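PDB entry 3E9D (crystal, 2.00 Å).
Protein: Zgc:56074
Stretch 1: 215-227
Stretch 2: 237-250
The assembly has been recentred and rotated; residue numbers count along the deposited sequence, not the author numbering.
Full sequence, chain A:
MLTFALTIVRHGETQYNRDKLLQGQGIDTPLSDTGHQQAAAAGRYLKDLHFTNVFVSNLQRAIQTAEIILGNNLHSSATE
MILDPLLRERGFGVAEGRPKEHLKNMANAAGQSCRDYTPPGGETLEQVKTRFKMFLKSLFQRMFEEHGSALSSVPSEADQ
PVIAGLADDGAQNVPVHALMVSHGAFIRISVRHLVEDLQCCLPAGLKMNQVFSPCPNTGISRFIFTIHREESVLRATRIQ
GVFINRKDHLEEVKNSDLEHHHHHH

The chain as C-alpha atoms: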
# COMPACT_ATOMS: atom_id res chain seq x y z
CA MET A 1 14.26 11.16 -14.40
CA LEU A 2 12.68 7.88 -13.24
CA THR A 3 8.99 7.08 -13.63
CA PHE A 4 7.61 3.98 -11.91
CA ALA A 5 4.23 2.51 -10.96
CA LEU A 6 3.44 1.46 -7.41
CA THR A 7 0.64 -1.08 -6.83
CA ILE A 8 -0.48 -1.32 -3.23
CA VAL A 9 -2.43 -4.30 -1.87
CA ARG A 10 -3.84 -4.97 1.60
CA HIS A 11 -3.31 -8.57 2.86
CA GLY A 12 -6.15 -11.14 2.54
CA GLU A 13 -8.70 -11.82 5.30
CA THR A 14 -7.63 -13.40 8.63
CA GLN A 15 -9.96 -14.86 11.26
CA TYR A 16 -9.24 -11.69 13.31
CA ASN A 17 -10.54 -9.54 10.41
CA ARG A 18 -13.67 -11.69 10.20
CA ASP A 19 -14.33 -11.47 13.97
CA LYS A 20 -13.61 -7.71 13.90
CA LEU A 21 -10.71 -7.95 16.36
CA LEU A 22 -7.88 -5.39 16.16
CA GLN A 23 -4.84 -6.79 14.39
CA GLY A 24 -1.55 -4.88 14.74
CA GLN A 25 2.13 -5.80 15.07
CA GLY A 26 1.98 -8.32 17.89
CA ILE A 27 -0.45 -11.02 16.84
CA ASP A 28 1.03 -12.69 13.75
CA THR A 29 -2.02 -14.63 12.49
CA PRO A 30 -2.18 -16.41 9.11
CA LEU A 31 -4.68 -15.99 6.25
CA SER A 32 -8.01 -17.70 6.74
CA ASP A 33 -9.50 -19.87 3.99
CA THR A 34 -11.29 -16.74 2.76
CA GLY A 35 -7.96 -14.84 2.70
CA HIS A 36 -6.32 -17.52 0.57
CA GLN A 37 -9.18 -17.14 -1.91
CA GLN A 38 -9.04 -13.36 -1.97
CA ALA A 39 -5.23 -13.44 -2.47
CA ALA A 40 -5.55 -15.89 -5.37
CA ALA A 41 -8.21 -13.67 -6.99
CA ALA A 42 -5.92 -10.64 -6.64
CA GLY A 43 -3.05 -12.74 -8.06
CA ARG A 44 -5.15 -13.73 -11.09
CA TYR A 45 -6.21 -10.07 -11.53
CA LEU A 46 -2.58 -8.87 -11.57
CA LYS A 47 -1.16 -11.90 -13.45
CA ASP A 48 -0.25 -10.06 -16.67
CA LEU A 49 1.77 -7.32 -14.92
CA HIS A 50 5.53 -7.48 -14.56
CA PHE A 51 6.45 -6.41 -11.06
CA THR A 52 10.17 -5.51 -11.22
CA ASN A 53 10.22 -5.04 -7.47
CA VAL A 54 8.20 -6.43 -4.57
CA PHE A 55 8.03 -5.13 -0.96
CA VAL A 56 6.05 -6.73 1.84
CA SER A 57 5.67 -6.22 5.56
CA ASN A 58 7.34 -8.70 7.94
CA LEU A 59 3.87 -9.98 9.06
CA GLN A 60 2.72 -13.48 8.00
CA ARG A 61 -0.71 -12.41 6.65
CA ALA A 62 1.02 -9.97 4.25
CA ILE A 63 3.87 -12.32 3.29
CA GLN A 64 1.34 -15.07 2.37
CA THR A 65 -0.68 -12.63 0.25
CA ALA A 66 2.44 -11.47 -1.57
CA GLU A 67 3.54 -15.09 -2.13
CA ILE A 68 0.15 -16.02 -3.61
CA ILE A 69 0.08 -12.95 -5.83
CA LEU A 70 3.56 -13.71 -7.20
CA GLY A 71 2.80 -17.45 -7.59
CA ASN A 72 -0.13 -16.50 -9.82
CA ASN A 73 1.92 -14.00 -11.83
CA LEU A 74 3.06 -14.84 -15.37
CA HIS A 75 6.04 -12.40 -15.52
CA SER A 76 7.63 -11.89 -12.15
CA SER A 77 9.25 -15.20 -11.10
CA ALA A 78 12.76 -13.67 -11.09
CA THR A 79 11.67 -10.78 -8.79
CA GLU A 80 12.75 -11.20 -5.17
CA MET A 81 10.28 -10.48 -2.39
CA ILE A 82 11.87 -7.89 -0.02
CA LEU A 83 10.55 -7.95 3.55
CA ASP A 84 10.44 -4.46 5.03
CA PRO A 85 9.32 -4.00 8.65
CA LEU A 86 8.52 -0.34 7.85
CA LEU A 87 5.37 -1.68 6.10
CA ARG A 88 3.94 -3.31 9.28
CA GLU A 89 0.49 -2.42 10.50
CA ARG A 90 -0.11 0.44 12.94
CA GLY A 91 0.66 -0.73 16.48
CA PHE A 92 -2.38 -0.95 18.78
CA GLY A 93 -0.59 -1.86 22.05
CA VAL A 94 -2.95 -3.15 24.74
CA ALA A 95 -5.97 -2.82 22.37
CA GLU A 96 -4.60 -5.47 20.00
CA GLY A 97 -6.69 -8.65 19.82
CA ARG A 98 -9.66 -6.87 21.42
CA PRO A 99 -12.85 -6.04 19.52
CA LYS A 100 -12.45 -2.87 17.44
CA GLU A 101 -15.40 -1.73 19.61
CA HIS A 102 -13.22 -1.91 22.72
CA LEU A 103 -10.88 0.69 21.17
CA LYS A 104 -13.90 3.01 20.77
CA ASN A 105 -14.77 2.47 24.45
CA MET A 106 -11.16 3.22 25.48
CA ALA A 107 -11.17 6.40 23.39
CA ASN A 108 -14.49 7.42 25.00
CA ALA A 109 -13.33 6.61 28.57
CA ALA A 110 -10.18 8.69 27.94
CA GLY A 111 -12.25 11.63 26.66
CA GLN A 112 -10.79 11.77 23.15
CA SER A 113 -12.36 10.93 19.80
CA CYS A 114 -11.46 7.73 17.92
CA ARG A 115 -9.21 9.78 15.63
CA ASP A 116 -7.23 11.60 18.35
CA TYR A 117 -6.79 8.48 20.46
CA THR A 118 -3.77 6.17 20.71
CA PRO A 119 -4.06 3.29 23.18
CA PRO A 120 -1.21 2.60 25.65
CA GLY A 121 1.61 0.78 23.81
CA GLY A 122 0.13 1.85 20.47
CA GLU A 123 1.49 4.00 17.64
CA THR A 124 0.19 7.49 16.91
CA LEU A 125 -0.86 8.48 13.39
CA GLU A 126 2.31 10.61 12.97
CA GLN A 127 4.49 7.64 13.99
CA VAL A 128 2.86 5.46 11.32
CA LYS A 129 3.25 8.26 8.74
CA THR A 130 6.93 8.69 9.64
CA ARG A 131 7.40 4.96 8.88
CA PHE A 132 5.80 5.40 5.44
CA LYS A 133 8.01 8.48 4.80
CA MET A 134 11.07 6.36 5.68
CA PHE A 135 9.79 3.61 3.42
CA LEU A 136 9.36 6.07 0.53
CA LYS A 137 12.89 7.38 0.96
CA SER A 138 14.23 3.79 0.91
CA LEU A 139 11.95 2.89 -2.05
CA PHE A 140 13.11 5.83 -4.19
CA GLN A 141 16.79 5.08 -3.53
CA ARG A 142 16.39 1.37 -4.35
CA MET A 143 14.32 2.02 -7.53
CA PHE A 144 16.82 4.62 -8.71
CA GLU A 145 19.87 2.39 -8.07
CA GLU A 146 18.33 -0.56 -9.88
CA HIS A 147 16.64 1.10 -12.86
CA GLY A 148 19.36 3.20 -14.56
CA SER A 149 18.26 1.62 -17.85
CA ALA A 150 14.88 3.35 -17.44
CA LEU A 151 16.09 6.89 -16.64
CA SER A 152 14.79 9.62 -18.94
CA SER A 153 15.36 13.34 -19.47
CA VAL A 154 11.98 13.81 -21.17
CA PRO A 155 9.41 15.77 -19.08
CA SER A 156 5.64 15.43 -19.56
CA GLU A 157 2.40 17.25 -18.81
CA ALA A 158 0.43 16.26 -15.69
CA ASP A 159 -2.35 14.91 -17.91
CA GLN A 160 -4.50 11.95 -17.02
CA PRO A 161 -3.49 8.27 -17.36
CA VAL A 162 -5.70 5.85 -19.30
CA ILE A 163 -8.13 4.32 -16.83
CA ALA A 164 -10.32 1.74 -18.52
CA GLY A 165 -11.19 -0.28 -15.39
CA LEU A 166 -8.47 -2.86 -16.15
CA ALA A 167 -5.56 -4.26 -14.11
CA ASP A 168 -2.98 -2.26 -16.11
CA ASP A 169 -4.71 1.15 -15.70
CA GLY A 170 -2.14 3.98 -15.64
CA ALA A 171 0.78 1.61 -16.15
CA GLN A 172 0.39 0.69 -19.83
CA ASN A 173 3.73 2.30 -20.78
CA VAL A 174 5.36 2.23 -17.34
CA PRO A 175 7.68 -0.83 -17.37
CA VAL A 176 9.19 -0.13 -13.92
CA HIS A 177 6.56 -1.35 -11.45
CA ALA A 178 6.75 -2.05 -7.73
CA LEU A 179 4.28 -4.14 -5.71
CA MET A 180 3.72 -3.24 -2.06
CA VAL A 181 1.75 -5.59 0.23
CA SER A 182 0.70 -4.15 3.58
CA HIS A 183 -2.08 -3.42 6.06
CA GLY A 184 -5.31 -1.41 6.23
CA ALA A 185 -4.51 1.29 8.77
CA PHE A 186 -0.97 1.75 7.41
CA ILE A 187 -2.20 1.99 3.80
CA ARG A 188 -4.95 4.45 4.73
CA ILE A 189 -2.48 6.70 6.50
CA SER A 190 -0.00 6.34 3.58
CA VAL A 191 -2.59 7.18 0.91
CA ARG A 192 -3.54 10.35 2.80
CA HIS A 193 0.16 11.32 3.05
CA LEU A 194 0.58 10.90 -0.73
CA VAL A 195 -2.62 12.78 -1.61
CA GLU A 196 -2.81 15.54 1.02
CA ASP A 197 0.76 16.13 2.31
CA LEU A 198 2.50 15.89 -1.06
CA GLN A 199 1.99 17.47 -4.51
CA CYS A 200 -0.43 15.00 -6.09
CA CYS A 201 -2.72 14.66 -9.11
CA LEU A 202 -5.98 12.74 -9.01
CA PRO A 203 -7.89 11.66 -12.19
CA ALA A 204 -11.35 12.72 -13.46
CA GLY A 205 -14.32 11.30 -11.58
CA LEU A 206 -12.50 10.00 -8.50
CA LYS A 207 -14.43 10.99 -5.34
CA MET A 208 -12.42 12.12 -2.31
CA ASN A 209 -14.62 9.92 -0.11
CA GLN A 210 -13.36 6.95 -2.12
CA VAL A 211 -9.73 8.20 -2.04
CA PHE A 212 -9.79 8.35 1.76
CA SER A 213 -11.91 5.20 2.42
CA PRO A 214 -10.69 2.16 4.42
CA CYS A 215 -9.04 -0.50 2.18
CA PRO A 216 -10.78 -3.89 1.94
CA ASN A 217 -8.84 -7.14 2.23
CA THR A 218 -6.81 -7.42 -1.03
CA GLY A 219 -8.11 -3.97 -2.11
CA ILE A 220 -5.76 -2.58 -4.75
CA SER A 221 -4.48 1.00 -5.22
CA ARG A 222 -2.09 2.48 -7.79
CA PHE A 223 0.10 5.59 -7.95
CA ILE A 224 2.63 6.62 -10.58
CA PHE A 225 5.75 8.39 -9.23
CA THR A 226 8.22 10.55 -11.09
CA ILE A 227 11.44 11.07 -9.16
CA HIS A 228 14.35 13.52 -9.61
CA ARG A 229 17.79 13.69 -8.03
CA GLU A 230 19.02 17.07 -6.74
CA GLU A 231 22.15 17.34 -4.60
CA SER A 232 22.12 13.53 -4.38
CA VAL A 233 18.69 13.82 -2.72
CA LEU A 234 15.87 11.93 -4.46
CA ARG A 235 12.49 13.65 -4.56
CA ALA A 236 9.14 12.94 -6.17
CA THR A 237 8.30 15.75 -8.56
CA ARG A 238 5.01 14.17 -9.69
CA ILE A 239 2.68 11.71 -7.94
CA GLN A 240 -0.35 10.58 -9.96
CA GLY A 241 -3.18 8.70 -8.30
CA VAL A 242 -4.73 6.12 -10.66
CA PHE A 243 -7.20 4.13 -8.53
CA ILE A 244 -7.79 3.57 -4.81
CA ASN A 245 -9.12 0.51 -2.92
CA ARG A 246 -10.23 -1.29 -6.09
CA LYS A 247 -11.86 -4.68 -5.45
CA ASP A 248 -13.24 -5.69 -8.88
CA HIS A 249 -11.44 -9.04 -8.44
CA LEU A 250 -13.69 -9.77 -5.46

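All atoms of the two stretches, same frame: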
# COMPACT_ATOMS: atom_id res chain seq x y z
N CYS A 215 -9.32 0.48 3.24
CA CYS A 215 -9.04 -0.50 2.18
C CYS A 215 -9.58 -1.88 2.55
O CYS A 215 -9.33 -2.37 3.66
CB CYS A 215 -7.54 -0.61 1.91
SG CYS A 215 -7.19 -1.61 0.40
N PRO A 216 -10.32 -2.52 1.62
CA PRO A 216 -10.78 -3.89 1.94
C PRO A 216 -9.63 -4.87 1.87
O PRO A 216 -8.56 -4.52 1.35
CB PRO A 216 -11.80 -4.20 0.84
CG PRO A 216 -11.45 -3.27 -0.30
CD PRO A 216 -10.83 -2.03 0.32
N ASN A 217 -9.83 -6.08 2.38
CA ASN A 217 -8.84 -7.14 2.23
C ASN A 217 -8.55 -7.39 0.74
O ASN A 217 -9.48 -7.62 -0.05
CB ASN A 217 -9.35 -8.43 2.88
CG ASN A 217 -9.29 -8.40 4.39
OD1 ASN A 217 -10.32 -8.46 5.04
ND2 ASN A 217 -8.08 -8.33 4.95
N THR A 218 -7.27 -7.35 0.37
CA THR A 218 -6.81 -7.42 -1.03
C THR A 218 -7.29 -6.27 -1.94
O THR A 218 -7.19 -6.37 -3.17
CB THR A 218 -7.02 -8.82 -1.72
OG1 THR A 218 -8.40 -9.03 -2.04
CG2 THR A 218 -6.51 -9.93 -0.82
N GLY A 219 -7.76 -5.17 -1.34
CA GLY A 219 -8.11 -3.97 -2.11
C GLY A 219 -6.82 -3.43 -2.72
O GLY A 219 -5.75 -3.51 -2.09
N ILE A 220 -6.93 -2.92 -3.95
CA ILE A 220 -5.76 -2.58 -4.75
C ILE A 220 -5.77 -1.09 -5.12
O ILE A 220 -6.78 -0.59 -5.63
CB ILE A 220 -5.70 -3.43 -6.07
CG1 ILE A 220 -5.81 -4.94 -5.76
CG2 ILE A 220 -4.42 -3.12 -6.83
CD1 ILE A 220 -5.94 -5.82 -7.00
N SER A 221 -4.66 -0.40 -4.83
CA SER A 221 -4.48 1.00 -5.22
C SER A 221 -3.26 1.16 -6.12
O SER A 221 -2.35 0.32 -6.09
CB SER A 221 -4.32 1.92 -3.99
OG SER A 221 -5.36 1.68 -3.05
N ARG A 222 -3.21 2.25 -6.87
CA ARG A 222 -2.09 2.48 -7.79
C ARG A 222 -1.74 3.96 -7.89
O ARG A 222 -2.63 4.78 -8.10
CB ARG A 222 -2.40 1.94 -9.20
CG ARG A 222 -1.15 1.97 -10.16
CD ARG A 222 -1.44 1.58 -11.63
NE ARG A 222 -1.82 0.17 -11.90
CZ ARG A 222 -1.50 -0.82 -11.11
NH1 ARG A 222 -0.80 -0.51 -10.05
NH2 ARG A 222 -1.86 -2.09 -11.35
N PHE A 223 -0.45 4.26 -7.73
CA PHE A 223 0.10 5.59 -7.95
C PHE A 223 1.27 5.46 -8.93
O PHE A 223 1.95 4.43 -8.95
CB PHE A 223 0.63 6.22 -6.63
CG PHE A 223 -0.45 6.57 -5.64
CD1 PHE A 223 -0.90 7.88 -5.54
CD2 PHE A 223 -1.00 5.59 -4.81
CE1 PHE A 223 -1.92 8.22 -4.63
CE2 PHE A 223 -2.01 5.92 -3.89
CZ PHE A 223 -2.47 7.25 -3.80
N ILE A 224 1.46 6.50 -9.74
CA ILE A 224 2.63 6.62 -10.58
C ILE A 224 3.51 7.74 -10.01
O ILE A 224 3.03 8.88 -9.79
CB ILE A 224 2.25 6.98 -12.05
CG1 ILE A 224 1.08 6.12 -12.57
CG2 ILE A 224 3.50 6.88 -12.96
CD1 ILE A 224 1.32 4.59 -12.48
N PHE A 225 4.79 7.43 -9.78
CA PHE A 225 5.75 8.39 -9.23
C PHE A 225 6.75 8.81 -10.31
O PHE A 225 7.22 7.99 -11.10
CB PHE A 225 6.57 7.74 -8.11
CG PHE A 225 5.78 7.46 -6.87
CD1 PHE A 225 5.86 8.33 -5.77
CD2 PHE A 225 4.96 6.33 -6.77
CE1 PHE A 225 5.16 8.07 -4.59
CE2 PHE A 225 4.22 6.08 -5.60
CZ PHE A 225 4.33 6.94 -4.51
N THR A 226 7.07 10.09 -10.33
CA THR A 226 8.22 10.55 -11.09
C THR A 226 9.20 11.16 -10.10
O THR A 226 8.84 12.04 -9.31
CB THR A 226 7.83 11.58 -12.16
OG1 THR A 226 7.00 10.92 -13.13
CG2 THR A 226 9.07 12.13 -12.85
N ILE A 227 10.43 10.65 -10.12
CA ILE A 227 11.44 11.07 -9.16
C ILE A 227 12.65 11.71 -9.86
O ILE A 227 13.04 11.27 -10.96
CB ILE A 227 11.86 9.94 -8.18
CG1 ILE A 227 12.45 8.75 -8.92
CG2 ILE A 227 10.64 9.46 -7.31
CD1 ILE A 227 13.13 7.70 -7.97
N THR A 237 8.76 14.51 -7.97
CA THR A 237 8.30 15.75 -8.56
C THR A 237 6.82 15.63 -8.98
O THR A 237 6.09 16.62 -8.97
CB THR A 237 9.12 16.13 -9.77
OG1 THR A 237 9.21 15.00 -10.64
CG2 THR A 237 10.53 16.57 -9.35
N ARG A 238 6.41 14.42 -9.35
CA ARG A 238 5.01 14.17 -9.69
C ARG A 238 4.55 12.86 -9.05
O ARG A 238 5.27 11.87 -9.09
CB ARG A 238 4.83 14.12 -11.20
CG ARG A 238 3.39 13.89 -11.65
CD ARG A 238 3.29 14.05 -13.16
NE ARG A 238 3.81 15.36 -13.55
CZ ARG A 238 4.15 15.71 -14.79
NH1 ARG A 238 4.03 14.84 -15.79
NH2 ARG A 238 4.60 16.94 -15.03
N ILE A 239 3.37 12.90 -8.44
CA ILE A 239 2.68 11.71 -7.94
C ILE A 239 1.29 11.73 -8.58
O ILE A 239 0.54 12.71 -8.44
CB ILE A 239 2.61 11.71 -6.39
CG1 ILE A 239 4.03 11.82 -5.80
CG2 ILE A 239 1.87 10.45 -5.88
CD1 ILE A 239 4.08 12.08 -4.31
N GLN A 240 0.95 10.67 -9.31
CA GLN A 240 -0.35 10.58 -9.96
C GLN A 240 -1.13 9.43 -9.36
O GLN A 240 -0.71 8.27 -9.47
CB GLN A 240 -0.19 10.39 -11.48
CG GLN A 240 -1.52 10.04 -12.24
CD GLN A 240 -2.40 11.26 -12.51
OE1 GLN A 240 -1.93 12.26 -13.04
NE2 GLN A 240 -3.68 11.18 -12.14
N GLY A 241 -2.26 9.74 -8.73
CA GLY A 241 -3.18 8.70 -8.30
C GLY A 241 -3.86 8.10 -9.52
O GLY A 241 -4.22 8.81 -10.44
N VAL A 242 -4.02 6.78 -9.54
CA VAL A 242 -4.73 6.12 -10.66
C VAL A 242 -6.05 5.53 -10.17
O VAL A 242 -7.11 5.87 -10.70
CB VAL A 242 -3.84 5.06 -11.37
CG1 VAL A 242 -4.55 4.43 -12.58
CG2 VAL A 242 -2.48 5.67 -11.79
N PHE A 243 -6.00 4.66 -9.17
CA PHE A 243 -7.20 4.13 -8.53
C PHE A 243 -6.89 3.79 -7.08
O PHE A 243 -5.72 3.59 -6.71
CB PHE A 243 -7.82 2.94 -9.31
CG PHE A 243 -6.84 1.79 -9.60
CD1 PHE A 243 -6.58 0.82 -8.63
CD2 PHE A 243 -6.22 1.67 -10.85
CE1 PHE A 243 -5.72 -0.27 -8.89
CE2 PHE A 243 -5.34 0.60 -11.14
CZ PHE A 243 -5.09 -0.38 -10.16
N ILE A 244 -7.94 3.77 -6.25
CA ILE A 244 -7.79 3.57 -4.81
C ILE A 244 -8.79 2.53 -4.33
O ILE A 244 -9.99 2.60 -4.66
CB ILE A 244 -8.03 4.88 -3.98
CG1 ILE A 244 -7.17 6.06 -4.47
CG2 ILE A 244 -7.85 4.65 -2.46
CD1 ILE A 244 -5.72 5.94 -4.13
N ASN A 245 -8.30 1.56 -3.56
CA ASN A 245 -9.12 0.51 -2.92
C ASN A 245 -10.02 -0.26 -3.89
O ASN A 245 -11.17 -0.59 -3.57
CB ASN A 245 -9.94 1.10 -1.78
CG ASN A 245 -9.07 1.66 -0.67
OD1 ASN A 245 -7.86 1.38 -0.60
ND2 ASN A 245 -9.67 2.43 0.23
N ARG A 246 -9.49 -0.54 -5.08
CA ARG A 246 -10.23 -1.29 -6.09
C ARG A 246 -10.39 -2.76 -5.67
O ARG A 246 -9.45 -3.39 -5.19
CB ARG A 246 -9.51 -1.18 -7.44
CG ARG A 246 -10.17 -1.99 -8.55
CD ARG A 246 -9.45 -1.83 -9.87
NE ARG A 246 -9.59 -0.50 -10.46
CZ ARG A 246 -9.10 -0.16 -11.65
NH1 ARG A 246 -8.44 -1.07 -12.39
NH2 ARG A 246 -9.29 1.08 -12.13
N LYS A 247 -11.58 -3.31 -5.87
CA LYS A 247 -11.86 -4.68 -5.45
C LYS A 247 -12.74 -5.39 -6.49
O LYS A 247 -13.56 -6.24 -6.14
CB LYS A 247 -12.49 -4.68 -4.05
CG LYS A 247 -13.72 -3.77 -3.93
CD LYS A 247 -14.54 -4.03 -2.66
CE LYS A 247 -14.83 -5.53 -2.46
NZ LYS A 247 -15.93 -5.80 -1.47
N ASP A 248 -12.53 -5.05 -7.76
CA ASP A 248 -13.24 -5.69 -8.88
C ASP A 248 -13.01 -7.20 -8.88
O ASP A 248 -13.94 -7.97 -9.19
CB ASP A 248 -12.80 -5.10 -10.22
CG ASP A 248 -13.14 -3.60 -10.36
OD1 ASP A 248 -13.97 -3.11 -9.59
OD2 ASP A 248 -12.57 -2.92 -11.26
N HIS A 249 -11.79 -7.61 -8.53
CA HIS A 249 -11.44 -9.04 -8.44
C HIS A 249 -12.24 -9.80 -7.37
O HIS A 249 -12.26 -11.03 -7.37
CB HIS A 249 -9.95 -9.22 -8.18
CG HIS A 249 -9.51 -8.67 -6.85
ND1 HIS A 249 -9.29 -7.33 -6.64
CD2 HIS A 249 -9.24 -9.28 -5.67
CE1 HIS A 249 -8.91 -7.13 -5.38
NE2 HIS A 249 -8.88 -8.30 -4.77
N LEU A 250 -12.85 -9.10 -6.43
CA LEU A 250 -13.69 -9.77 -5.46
C LEU A 250 -15.14 -9.78 -5.95
O LEU A 250 -15.97 -10.47 -5.35
CB LEU A 250 -13.55 -9.14 -4.07
CG LEU A 250 -12.13 -9.10 -3.44
CD1 LEU A 250 -12.19 -8.46 -2.08
CD2 LEU A 250 -11.51 -10.51 -3.34

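Antiparallel strands hold a regular ladder of hydrogen bonds only while their residues stay in step; where the register slips, side chains can make good the pairing. Stretches 215-227 and 237-250 of Zgc:56074 illustrate the point, with the three residues that cover most surface, Phe 243, Ile 220 and Asn 245, all lying near the slip.

At the regular end the strands run at 159°. Ile 224 and Gln 240 exchange two hydrogen bonds, Ile 224 N to Gln 240 O and Gln 240 N to Ile 224 O, each 2.8 Å, and Thr 226 N reaches Arg 238 O at 2.8 Å. Beyond Phe 223 the register shifts by one, and again between Arg 222 and Ile 220. Arg 222 therefore bonds to two neighbours: its N donates to Phe 243 O and its O accepts from Val 242 N, both at 2.8 Å. Past the second bulge, Ile 220 regains a reciprocal pair with Arg 246, N to O at 2.8 Å in both directions.

Asn 245 lies within this second irregularity. Its N is 3.3 Å from Ile 220 O, but the angle is poor; instead it donates almost linearly to Ser 221 OG at 3.0 Å, so a side chain supplies the acceptor.

Phe 243 lies on the same sheet face as Ile 220 and Arg 222. Its ring takes Arg 222 CB over one face, 3.8 Å from the centroid in a CH-pi contact, while its CE1 packs against Ile 220 CG2 at 3.7 Å. Ile 220 also extends CD1 to within 3.6 Å of His 249 CE1. That imidazole is anchored by His 249 NE2, which donates to Thr 218 OG1 at 2.9 Å. On the other face, Phe 223 CZ meets Ile 244 CD1 at 3.5 Å, an apolar contact.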